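PDB 6M9M: AlkD2 from Streptococcus mutans, which is of unknown function but binds inosine-5'-monophosphate and belongs to the HEAT-like repeat family of DNA glycosylases. Local coordinates for residues A[59-62]-A[63-66]. Sequence-based numbering, arbitrary orientation.
Sequences VFLF and GYLS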
# COMPACT_ATOMS: atom_id res chain seq x y z
N VAL A 59 -1.22 8.67 8.80
CA VAL A 59 -1.03 8.10 7.46
C VAL A 59 -2.36 7.95 6.74
O VAL A 59 -2.44 8.15 5.52
CB VAL A 59 -0.19 6.82 7.53
CG1 VAL A 59 -0.04 6.20 6.15
CG2 VAL A 59 1.18 7.13 8.13
N PHE A 60 -3.44 7.61 7.46
CA PHE A 60 -4.76 7.67 6.82
C PHE A 60 -5.04 9.09 6.31
O PHE A 60 -5.55 9.27 5.20
CB PHE A 60 -5.88 7.19 7.76
CG PHE A 60 -5.97 5.68 7.90
CD1 PHE A 60 -6.27 4.89 6.81
CD2 PHE A 60 -5.80 5.07 9.13
CE1 PHE A 60 -6.37 3.51 6.94
CE2 PHE A 60 -5.90 3.69 9.26
CZ PHE A 60 -6.19 2.91 8.17
N LEU A 61 -4.74 10.11 7.13
CA LEU A 61 -4.91 11.48 6.66
C LEU A 61 -4.08 11.77 5.41
O LEU A 61 -4.58 12.38 4.46
CB LEU A 61 -4.56 12.49 7.76
CG LEU A 61 -5.52 12.67 8.93
CD1 LEU A 61 -4.93 13.73 9.86
CD2 LEU A 61 -6.90 13.06 8.45
N PHE A 62 -2.82 11.34 5.40
CA PHE A 62 -2.00 11.54 4.21
C PHE A 62 -2.68 10.94 2.98
O PHE A 62 -2.72 11.55 1.91
CB PHE A 62 -0.61 10.91 4.37
CG PHE A 62 0.31 11.59 5.36
CD1 PHE A 62 0.31 12.98 5.57
CD2 PHE A 62 1.23 10.83 6.08
CE1 PHE A 62 1.22 13.56 6.48
CE2 PHE A 62 2.10 11.41 6.98
CZ PHE A 62 2.09 12.77 7.19
N GLY A 63 -3.22 9.72 3.11
CA GLY A 63 -3.95 9.12 2.01
C GLY A 63 -5.08 10.00 1.50
O GLY A 63 -5.24 10.19 0.29
N TYR A 64 -5.88 10.55 2.42
CA TYR A 64 -6.98 11.41 1.99
C TYR A 64 -6.49 12.70 1.35
O TYR A 64 -7.19 13.28 0.51
CB TYR A 64 -7.90 11.73 3.18
CG TYR A 64 -8.46 10.51 3.88
CD1 TYR A 64 -8.90 9.41 3.17
CD2 TYR A 64 -8.47 10.44 5.26
CE1 TYR A 64 -9.35 8.27 3.83
CE2 TYR A 64 -8.94 9.33 5.92
CZ TYR A 64 -9.38 8.25 5.22
OH TYR A 64 -9.81 7.15 5.93
N LEU A 65 -5.30 13.17 1.74
CA LEU A 65 -4.71 14.43 1.30
C LEU A 65 -3.78 14.27 0.10
O LEU A 65 -3.20 15.27 -0.35
CB LEU A 65 -3.89 15.01 2.44
CG LEU A 65 -4.63 15.50 3.68
CD1 LEU A 65 -3.61 15.63 4.80
CD2 LEU A 65 -5.35 16.82 3.41
N SER A 66 -3.65 13.06 -0.43
CA SER A 66 -2.56 12.72 -1.33
C SER A 66 -2.68 13.30 -2.74
O SER A 66 -1.74 13.11 -3.52
CB SER A 66 -2.40 11.20 -1.39
OG SER A 66 -3.58 10.57 -1.82
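Gly63 N-H donates to Val59 O at 3.0 Å, a regular alpha-helical bond in the C-terminal part of helix 52-65, and Gly63 takes part through its main chain alone. Tyr64 repeats the helical pattern, N to Phe60 O at 3.1 Å, and then brings its ring back over the same acceptor. With CG anti to the carbonyl carbon and beside the backbone N (chi1 -56°), the aromatic plane passes in front of Phe60 O, which sits 3.2 Å above one face, offset toward the rim and closest to Tyr64 CD2. The next carbon along that edge, Tyr64 CE2, lies 4.2 Å from Phe60 CB, while Tyr64 CD2 makes a loose apolar contact with Leu61 CD2. Leu65 N-H reaches back to Leu61 O at 2.9 Å, with an N-H...O angle of 139°, and shares a weak second bond with Phe62 O. The Leu65 isobutyl group folds over Leu61 O: Leu65 CG lies 3.2 Å from that oxygen, and CD1 approaches Leu61 CB. At Ser66 the side chain turns back on the main chain (chi1 59°), which lets OG donate to Gly63 O at 2.7 Å, where the main-chain bond from Ser66 N is only weak. Helix 52-65 is one of the stacked helices of the HEAT-like repeat fold, packed against helices 21-32, 36-47, 69-79 and 85-102, with Tyr64 meeting Tyr31 and Phe62 lying against Phe44 and Phe74. The Phe60 side chain is about 11 Å from the bound inosinic acid, so the contact belongs to the core and not to the nucleotide pocket. In this buried stretch of helix the tyrosine face and the leucine branch probably limit the access of water to Phe60 O and Leu61 O, whereas Gly63 O receives a hydroxyl donor from Ser66.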